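Side-chain contacts in Pre-mRNA-splicing factor SAD1 (Saccharomyces cerevisiae, PDB 4MSX), which promotes assembly of newly synthesised U4 snRNA into the U4/U6 snRNP and is required for pre-mRNA splicing, although its deubiquitinase-like domain is catalytically inactive: residues D265-L270 with V322-L327; T348-K353 with F377-F382. One frame throughout, in Å; residues are numbered along the deposited sequence. Where two conformers were deposited one is given.

Contact 1: residues D265-L270 with V322-L327; sequences DPRLFL and VLTLDL
Arg267 and Thr324 face each other across one ordered water instead of bonding directly, Arg267 NE standing 4.0 Å from Thr324 OG1. The arginine chain is extended from CG to NE, with CG anti to the backbone N (chi1 175°), and it reaches from the first turn of helix 266-280 toward strand 323-325, crossing the threonine side chain at about a right angle. Water 1 lies at the guanidinium edge, in its plane, and accepts from Arg267 NE at 2.9 Å. The same water donates to Val322 O at 3.1 Å and pairs with Thr324 OG1 at 2.7 Å, so one solvent molecule ties the guanidinium to a carbonyl and a hydroxyl of residues 322-327. Thr324 OG1 has a further partner in His378 ND1, on the parallel neighbouring strand 374-379.

One helical turn on, the contact becomes apolar. Leu270 CD2 meets Val322 CG2 at 3.5 Å, the two side chains approaching obliquely; Leu270 was modelled in two conformers, and this approach is certain for one of them only.

Behind these groups, Asp265 caps the helix. Asp265 OD1 accepts from Leu268 N at 2.9 Å, in a nearly straight bond (170°) arriving close to the line of the C-O bond, and more weakly from Arg267 N. Asp265 OD2 forms a salt bridge with Arg384. Pro266 and Phe269 pack on helix 189-203, while Arg267 also rests on Phe474 and Ile475 of strand 472-480. An N-capped helix thus meets the edge of a mixed sheet through a water bridge, with a small apolar touch beside it, consistent with the junction of helical thumb and beta-sheet palm in the ubiquitin-specific protease fold.

Contact 2: residues T348-K353 with F377-F382; sequences TKLLTK and FHFNRF
Lys349 O, in the residue just before the Leu350 that meets Phe379, accepts twice from Thr352: from OG1 at 2.5 Å, shorter than usual and not to be read as unusual strength, and from the backbone N at 3.3 Å. Both donors come from the same face of the carbonyl plane, the hydroxyl tilted 29° from it. These bonds bridge the break between helix 347-350 and the weakly bonded helix that follows, where Leu350 points toward strand 374-379 and the end of Leu351 swings to it.

The two leucines use different approaches. Leu350 CD1 comes up to the edge of the Phe379 ring, in its plane, 3.7 Å from Phe379 CE1, and the two side chains cross at about a right angle. Leu351 and Phe377 instead extend toward each other from opposite directions. Leu351 CD2 lies 4.0 Å from both CE1 and CZ of Phe377, obliquely to the ring, and Leu351 CD1 adds a looser touch at Phe377 CZ. Being two residues apart on one strand, the phenylalanines serve the same layer. In Phe379, CG beside the backbone N (chi1 -61°) brings the ring end nearer to residues 348-353.

Further apolar groups complete this layer. Leu325 touches Leu351 and both rings, Val398 touches Leu350 and Phe379, and the Trp478 ring meets that of Phe377 with the planes about 55° apart. The end of a short helix and the link that follows it, packed on aromatic residues of a sheet strand, involve the segment that ends the LPxxLxxHxxRF-like sequence, a signature of ubiquitin-specific protease domains.

In the fold
Contacts 1 and 2, whose centres are 10 Å apart, share two neighbouring parallel strands, 323-325 and 374-379, and work from opposite faces of them. A probable backbone hydrogen bond, Leu325 N to His378 O at 2.8 Å, joins the pair. Alternation along each strand divides the side chains: Thr324 and His378 look toward helix 266-280, where Arg267 CD packs 3.2 Å from His378 ND1, whereas Leu325, Phe377 and Phe379 lie toward residues 348-353. These two strands thus meet helix 266-280 on one side and residues 348-353 on the other, all within the ubiquitin-specific protease domain and away from the zinc ion held by Cys94, Cys97, His113 and His119.

Contact 1: residues D265-L270 with V322-L327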
ATOM      1  N   ASP A 265      10.577  -6.572  -5.658  1.00 25.08           N
ATOM      2  CA  ASP A 265      10.924  -5.277  -5.078  1.00 23.83           C
ATOM      3  C   ASP A 265       9.699  -4.378  -5.331  1.00 23.39           C
ATOM      4  O   ASP A 265       8.713  -4.852  -5.900  1.00 21.26           O
ATOM      5  CB  ASP A 265      12.223  -4.712  -5.734  1.00 22.83           C
ATOM      6  CG  ASP A 265      12.093  -4.489  -7.253  1.00 29.54           C
ATOM      7  OD1 ASP A 265      11.050  -4.034  -7.696  1.00 25.26           O
ATOM      8  OD2 ASP A 265      13.050  -4.756  -8.027  1.00 28.83           O
ATOM      9  N   PRO A 266       9.739  -3.121  -4.878  1.00 22.30           N
ATOM     10  CA  PRO A 266       8.491  -2.322  -5.032  1.00 23.12           C
ATOM     11  C   PRO A 266       8.036  -2.137  -6.467  1.00 25.19           C
ATOM     12  O   PRO A 266       6.835  -2.065  -6.723  1.00 22.78           O
ATOM     13  CB  PRO A 266       8.836  -0.971  -4.385  1.00 24.88           C
ATOM     14  CG  PRO A 266       9.809  -1.381  -3.239  1.00 22.77           C
ATOM     15  CD  PRO A 266      10.679  -2.517  -3.908  1.00 24.62           C
ATOM     16  N   ARG A 267       8.969  -2.071  -7.420  1.00 22.11           N
ATOM     17  CA  ARG A 267       8.585  -1.856  -8.783  1.00 21.54           C
ATOM     18  C   ARG A 267       7.893  -3.108  -9.376  1.00 21.46           C
ATOM     19  O   ARG A 267       6.826  -3.019 -10.001  1.00 20.47           O
ATOM     20  CB  ARG A 267       9.818  -1.537  -9.633  1.00 23.49           C
ATOM     21  CG  ARG A 267       9.435  -1.434 -11.104  1.00 24.68           C
ATOM     22  CD  ARG A 267      10.673  -1.110 -12.006  1.00 33.24           C
ATOM     23  NE  ARG A 267      10.322  -1.472 -13.358  1.00 41.48           N
ATOM     24  CZ  ARG A 267      10.456  -2.700 -13.857  1.00 38.09           C
ATOM     25  NH1 ARG A 267      11.066  -3.650 -13.153  1.00 35.61           N
ATOM     26  NH2 ARG A 267      10.040  -2.925 -15.095  1.00 42.64           N
ATOM     27  N   LEU A 268       8.530  -4.275  -9.204  1.00 20.61           N
ATOM     28  CA  LEU A 268       7.964  -5.505  -9.744  1.00 23.70           C
ATOM     29  C   LEU A 268       6.584  -5.765  -9.100  1.00 23.74           C
ATOM     30  O   LEU A 268       5.660  -6.211  -9.746  1.00 21.94           O
ATOM     31  CB  LEU A 268       8.881  -6.698  -9.399  1.00 20.65           C
ATOM     32  CG  LEU A 268      10.194  -6.637 -10.218  1.00 25.69           C
ATOM     33  CD1 LEU A 268      11.217  -7.734  -9.737  1.00 24.12           C
ATOM     34  CD2 LEU A 268       9.855  -6.806 -11.702  1.00 29.01           C
ATOM     35  N   PHE A 269       6.478  -5.496  -7.815  1.00 21.35           N
ATOM     36  CA  PHE A 269       5.208  -5.763  -7.139  1.00 20.58           C
ATOM     37  C   PHE A 269       4.142  -4.734  -7.544  1.00 24.09           C
ATOM     38  O   PHE A 269       2.992  -5.095  -7.750  1.00 23.27           O
ATOM     39  CB  PHE A 269       5.386  -5.795  -5.631  1.00 18.27           C
ATOM     40  CG  PHE A 269       4.097  -6.125  -4.878  1.00 22.12           C
ATOM     41  CD1 PHE A 269       3.422  -7.331  -5.118  1.00 25.02           C
ATOM     42  CD2 PHE A 269       3.549  -5.216  -3.964  1.00 25.45           C
ATOM     43  CE1 PHE A 269       2.225  -7.637  -4.443  1.00 26.40           C
ATOM     44  CE2 PHE A 269       2.338  -5.523  -3.261  1.00 26.00           C
ATOM     45  CZ  PHE A 269       1.703  -6.733  -3.500  1.00 25.32           C
ATOM     46  N   LEU A 270       4.528  -3.461  -7.689  1.00 21.44           N
ATOM     47  CA  LEU A 270       3.567  -2.433  -8.165  0.56 22.45           C
ATOM     48  C   LEU A 270       3.022  -2.822  -9.535  1.00 20.85           C
ATOM     49  O   LEU A 270       1.821  -2.759  -9.773  1.00 22.87           O
ATOM     50  CB  LEU A 270       4.271  -1.064  -8.261  0.56 20.90           C
ATOM     51  CG  LEU A 270       3.281   0.025  -8.753  0.56 27.40           C
ATOM     52  CD1 LEU A 270       3.616   1.374  -8.099  0.56 31.95           C
ATOM     53  CD2 LEU A 270       3.332   0.113 -10.259  0.56 24.43           C
ATOM     54  N   VAL A 322       4.981   2.637 -15.194  1.00 26.06           N
ATOM     55  CA  VAL A 322       6.116   3.160 -14.455  1.00 23.60           C
ATOM     56  C   VAL A 322       7.177   3.490 -15.507  1.00 28.38           C
ATOM     57  O   VAL A 322       7.501   2.660 -16.340  1.00 26.79           O
ATOM     58  CB  VAL A 322       6.661   2.096 -13.443  1.00 29.23           C
ATOM     59  CG1 VAL A 322       8.031   2.532 -12.907  1.00 27.57           C
ATOM     60  CG2 VAL A 322       5.635   1.865 -12.304  1.00 25.20           C
ATOM     61  N   LEU A 323       7.710   4.696 -15.466  1.00 24.84           N
ATOM     62  CA  LEU A 323       8.725   5.101 -16.440  1.00 25.43           C
ATOM     63  C   LEU A 323      10.100   4.925 -15.878  1.00 24.88           C
ATOM     64  O   LEU A 323      10.431   5.528 -14.875  1.00 27.31           O
ATOM     65  CB  LEU A 323       8.526   6.585 -16.787  1.00 29.25           C
ATOM     66  CG  LEU A 323       9.515   7.073 -17.858  1.00 33.39           C
ATOM     67  CD1 LEU A 323       9.298   6.373 -19.186  1.00 32.26           C
ATOM     68  CD2 LEU A 323       9.347   8.581 -18.006  1.00 32.57           C
ATOM     69  N   THR A 324      10.907   4.064 -16.496  1.00 24.25           N
ATOM     70  CA  THR A 324      12.236   3.780 -15.966  1.00 23.49           C
ATOM     71  C   THR A 324      13.201   4.812 -16.501  1.00 32.69           C
ATOM     72  O   THR A 324      13.233   5.053 -17.684  1.00 29.49           O
ATOM     73  CB  THR A 324      12.733   2.364 -16.344  1.00 31.32           C
ATOM     74  OG1 THR A 324      11.964   1.404 -15.600  1.00 28.70           O
ATOM     75  CG2 THR A 324      14.259   2.194 -15.980  1.00 32.07           C
ATOM     76  N   LEU A 325      13.933   5.433 -15.595  1.00 27.91           N
ATOM     77  CA  LEU A 325      14.959   6.422 -15.931  1.00 34.08           C
ATOM     78  C   LEU A 325      16.317   5.737 -15.690  1.00 37.36           C
ATOM     79  O   LEU A 325      16.607   5.287 -14.591  1.00 29.72           O
ATOM     80  CB  LEU A 325      14.814   7.644 -15.024  1.00 31.17           C
ATOM     81  CG  LEU A 325      13.447   8.354 -15.138  1.00 34.76           C
ATOM     82  CD1 LEU A 325      13.323   9.580 -14.230  1.00 35.25           C
ATOM     83  CD2 LEU A 325      13.141   8.720 -16.616  1.00 32.24           C
ATOM     84  N   ASP A 326      17.110   5.579 -16.737  1.00 34.61           N
ATOM     85  CA  ASP A 326      18.428   4.958 -16.605  1.00 35.77           C
ATOM     86  C   ASP A 326      19.435   5.940 -16.004  1.00 31.75           C
ATOM     87  O   ASP A 326      19.447   7.072 -16.361  1.00 35.24           O
ATOM     88  CB  ASP A 326      18.928   4.489 -17.971  1.00 45.25           C
ATOM     89  CG  ASP A 326      18.111   3.316 -18.529  1.00 58.33           C
ATOM     90  OD1 ASP A 326      17.848   2.324 -17.784  1.00 53.56           O
ATOM     91  OD2 ASP A 326      17.703   3.412 -19.712  1.00 74.76           O
ATOM     92  N   LEU A 327      20.314   5.467 -15.133  1.00 31.94           N
ATOM     93  CA  LEU A 327      21.245   6.336 -14.471  1.00 27.02           C
ATOM     94  C   LEU A 327      22.598   6.263 -15.194  1.00 34.30           C
ATOM     95  O   LEU A 327      22.927   5.268 -15.830  1.00 33.27           O
ATOM     96  CB  LEU A 327      21.443   5.889 -13.032  1.00 29.91           C
ATOM     97  CG  LEU A 327      20.094   5.968 -12.236  1.00 31.22           C
ATOM     98  CD1 LEU A 327      20.274   5.267 -10.889  1.00 28.66           C
ATOM     99  CD2 LEU A 327      19.614   7.401 -12.061  1.00 31.87           C
TER
HETATM  100  O   HOH W   1       9.487   0.371 -15.488  1.00 45.27           O

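Contact 2: residues T348-K353 with F377-F382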
ATOM      1  N   THR A 348      16.147  16.493 -13.654  1.00 30.69           N
ATOM      2  CA  THR A 348      15.719  17.155 -14.910  1.00 31.59           C
ATOM      3  C   THR A 348      16.626  16.669 -16.042  1.00 32.24           C
ATOM      4  O   THR A 348      16.216  16.581 -17.199  1.00 36.69           O
ATOM      5  CB  THR A 348      15.834  18.698 -14.818  1.00 39.45           C
ATOM      6  OG1 THR A 348      17.161  19.019 -14.387  1.00 42.39           O
ATOM      7  CG2 THR A 348      14.838  19.244 -13.843  1.00 41.57           C
ATOM      8  N   LYS A 349      17.859  16.331 -15.699  1.00 31.43           N
ATOM      9  CA  LYS A 349      18.777  15.868 -16.701  1.00 36.49           C
ATOM     10  C   LYS A 349      18.430  14.426 -17.112  1.00 43.57           C
ATOM     11  O   LYS A 349      18.652  14.032 -18.249  1.00 35.30           O
ATOM     12  CB  LYS A 349      20.218  15.976 -16.178  1.00 41.61           C
ATOM     13  CG  LYS A 349      21.248  15.315 -17.085  1.00 58.00           C
ATOM     14  CD  LYS A 349      22.454  16.230 -17.328  1.00 85.03           C
ATOM     15  CE  LYS A 349      23.601  15.498 -18.036  1.00 71.56           C
ATOM     16  NZ  LYS A 349      24.642  16.442 -18.560  1.00 92.42           N
ATOM     17  N   LEU A 350      17.890  13.613 -16.196  1.00 34.92           N
ATOM     18  CA  LEU A 350      17.441  12.255 -16.597  1.00 33.79           C
ATOM     19  C   LEU A 350      16.268  12.378 -17.575  1.00 30.32           C
ATOM     20  O   LEU A 350      16.036  11.511 -18.386  1.00 42.62           O
ATOM     21  CB  LEU A 350      17.028  11.426 -15.355  1.00 28.81           C
ATOM     22  CG  LEU A 350      18.162  11.099 -14.364  1.00 29.34           C
ATOM     23  CD1 LEU A 350      17.595  10.445 -13.050  1.00 29.46           C
ATOM     24  CD2 LEU A 350      19.234  10.207 -15.005  1.00 30.17           C
ATOM     25  N   LEU A 351      15.492  13.444 -17.477  1.00 31.52           N
ATOM     26  CA  LEU A 351      14.312  13.587 -18.330  1.00 37.80           C
ATOM     27  C   LEU A 351      14.617  14.249 -19.696  1.00 45.44           C
ATOM     28  O   LEU A 351      13.696  14.437 -20.503  1.00 41.14           O
ATOM     29  CB  LEU A 351      13.230  14.359 -17.592  1.00 38.04           C
ATOM     30  CG  LEU A 351      12.605  13.552 -16.444  1.00 39.10           C
ATOM     31  CD1 LEU A 351      11.850  14.464 -15.510  1.00 38.43           C
ATOM     32  CD2 LEU A 351      11.650  12.433 -17.008  1.00 35.90           C
ATOM     33  N   THR A 352      15.894  14.568 -19.951  1.00 41.11           N
ATOM     34  CA  THR A 352      16.300  15.294 -21.183  1.00 52.29           C
ATOM     35  C   THR A 352      15.883  14.560 -22.445  1.00 45.49           C
ATOM     36  O   THR A 352      15.450  15.167 -23.403  1.00 54.17           O
ATOM     37  CB  THR A 352      17.833  15.449 -21.345  1.00 45.14           C
ATOM     38  OG1 THR A 352      18.440  15.751 -20.099  1.00 52.50           O
ATOM     39  CG2 THR A 352      18.144  16.574 -22.344  1.00 67.08           C
ATOM     40  N   LYS A 353      16.088  13.259 -22.435  1.00 44.81           N
ATOM     41  CA  LYS A 353      15.546  12.354 -23.431  1.00 55.06           C
ATOM     42  C   LYS A 353      14.218  12.874 -24.001  1.00 55.76           C
ATOM     43  O   LYS A 353      14.041  12.915 -25.212  1.00 58.71           O
ATOM     44  CB  LYS A 353      15.270  11.031 -22.720  1.00 59.49           C
ATOM     45  CG  LYS A 353      15.631   9.799 -23.478  1.00 58.37           C
ATOM     46  CD  LYS A 353      15.423   8.617 -22.596  1.00 55.18           C
ATOM     47  CE  LYS A 353      15.917   7.360 -23.260  1.00 69.32           C
ATOM     48  NZ  LYS A 353      15.340   6.164 -22.585  1.00 78.25           N
ATOM     49  N   PHE A 377       7.975   7.268 -11.574  1.00 22.74           N
ATOM     50  CA  PHE A 377       9.315   7.022 -12.107  1.00 23.45           C
ATOM     51  C   PHE A 377       9.945   5.889 -11.335  1.00 26.03           C
ATOM     52  O   PHE A 377       9.750   5.767 -10.127  1.00 25.49           O
ATOM     53  CB  PHE A 377      10.236   8.211 -11.850  1.00 24.15           C
ATOM     54  CG  PHE A 377       9.828   9.476 -12.587  1.00 26.03           C
ATOM     55  CD1 PHE A 377       9.360   9.412 -13.890  1.00 30.53           C
ATOM     56  CD2 PHE A 377       9.947  10.708 -11.966  1.00 30.16           C
ATOM     57  CE1 PHE A 377       9.013  10.583 -14.596  1.00 32.81           C
ATOM     58  CE2 PHE A 377       9.579  11.904 -12.658  1.00 34.02           C
ATOM     59  CZ  PHE A 377       9.103  11.828 -13.946  1.00 28.46           C
ATOM     60  N   HIS A 378      10.784   5.153 -12.025  1.00 21.35           N
ATOM     61  CA  HIS A 378      11.643   4.141 -11.379  1.00 25.47           C
ATOM     62  C   HIS A 378      13.099   4.495 -11.746  1.00 25.66           C
ATOM     63  O   HIS A 378      13.396   4.710 -12.926  1.00 27.54           O
ATOM     64  CB  HIS A 378      11.300   2.783 -11.975  1.00 24.79           C
ATOM     65  CG  HIS A 378      12.391   1.746 -11.850  1.00 25.26           C
ATOM     66  ND1 HIS A 378      12.868   1.049 -12.942  1.00 27.21           N
ATOM     67  CD2 HIS A 378      13.035   1.247 -10.764  1.00 28.62           C
ATOM     68  CE1 HIS A 378      13.789   0.180 -12.536  1.00 28.14           C
ATOM     69  NE2 HIS A 378      13.875   0.247 -11.218  1.00 25.84           N
ATOM     70  N   PHE A 379      13.985   4.531 -10.760  1.00 25.45           N
ATOM     71  CA  PHE A 379      15.429   4.802 -11.033  1.00 25.78           C
ATOM     72  C   PHE A 379      16.119   3.475 -11.118  1.00 27.55           C
ATOM     73  O   PHE A 379      16.049   2.684 -10.183  1.00 28.31           O
ATOM     74  CB  PHE A 379      15.997   5.691  -9.950  1.00 23.87           C
ATOM     75  CG  PHE A 379      15.278   7.022  -9.906  1.00 26.87           C
ATOM     76  CD1 PHE A 379      15.636   8.054 -10.786  1.00 30.67           C
ATOM     77  CD2 PHE A 379      14.177   7.198  -9.091  1.00 26.39           C
ATOM     78  CE1 PHE A 379      14.910   9.273 -10.789  1.00 29.26           C
ATOM     79  CE2 PHE A 379      13.436   8.393  -9.096  1.00 28.07           C
ATOM     80  CZ  PHE A 379      13.810   9.429  -9.938  1.00 28.24           C
ATOM     81  N   ASN A 380      16.786   3.213 -12.240  1.00 26.68           N
ATOM     82  CA  ASN A 380      17.202   1.828 -12.495  1.00 26.43           C
ATOM     83  C   ASN A 380      18.474   1.505 -11.713  1.00 28.79           C
ATOM     84  O   ASN A 380      19.565   1.543 -12.266  1.00 30.54           O
ATOM     85  CB  ASN A 380      17.435   1.631 -13.979  1.00 31.64           C
ATOM     86  CG  ASN A 380      17.644   0.162 -14.326  1.00 43.23           C
ATOM     87  OD1 ASN A 380      17.384  -0.716 -13.491  1.00 41.42           O
ATOM     88  ND2 ASN A 380      18.105  -0.113 -15.536  1.00 40.24           N
ATOM     89  N   ARG A 381      18.329   1.201 -10.437  1.00 26.22           N
ATOM     90  CA  ARG A 381      19.476   0.906  -9.560  1.00 29.06           C
ATOM     91  C   ARG A 381      20.143  -0.456  -9.802  1.00 32.91           C
ATOM     92  O   ARG A 381      21.374  -0.594  -9.655  1.00 30.21           O
ATOM     93  CB  ARG A 381      18.992   0.899  -8.113  1.00 29.95           C
ATOM     94  CG  ARG A 381      18.326   2.234  -7.664  1.00 35.73           C
ATOM     95  CD  ARG A 381      19.396   3.332  -7.430  1.00 23.04           C
ATOM     96  NE  ARG A 381      18.788   4.635  -7.092  1.00 29.33           N
ATOM     97  CZ  ARG A 381      19.502   5.752  -6.933  1.00 34.38           C
ATOM     98  NH1 ARG A 381      20.844   5.743  -7.119  1.00 25.76           N
ATOM     99  NH2 ARG A 381      18.880   6.862  -6.613  1.00 26.65           N
ATOM    100  N   PHE A 382      19.327  -1.464 -10.101  1.00 28.52           N
ATOM    101  CA  PHE A 382      19.797  -2.862 -10.062  1.00 30.11           C
ATOM    102  C   PHE A 382      20.082  -3.501 -11.381  1.00 38.16           C
ATOM    103  O   PHE A 382      19.226  -3.590 -12.247  1.00 36.62           O
ATOM    104  CB  PHE A 382      18.720  -3.749  -9.438  1.00 31.47           C
ATOM    105  CG  PHE A 382      18.437  -3.414  -8.019  1.00 38.43           C
ATOM    106  CD1 PHE A 382      19.467  -3.324  -7.108  1.00 33.84           C
ATOM    107  CD2 PHE A 382      17.136  -3.162  -7.591  1.00 50.81           C
ATOM    108  CE1 PHE A 382      19.241  -2.996  -5.785  1.00 30.88           C
ATOM    109  CE2 PHE A 382      16.883  -2.839  -6.264  1.00 53.68           C
ATOM    110  CZ  PHE A 382      17.943  -2.736  -5.361  1.00 56.57           C
TER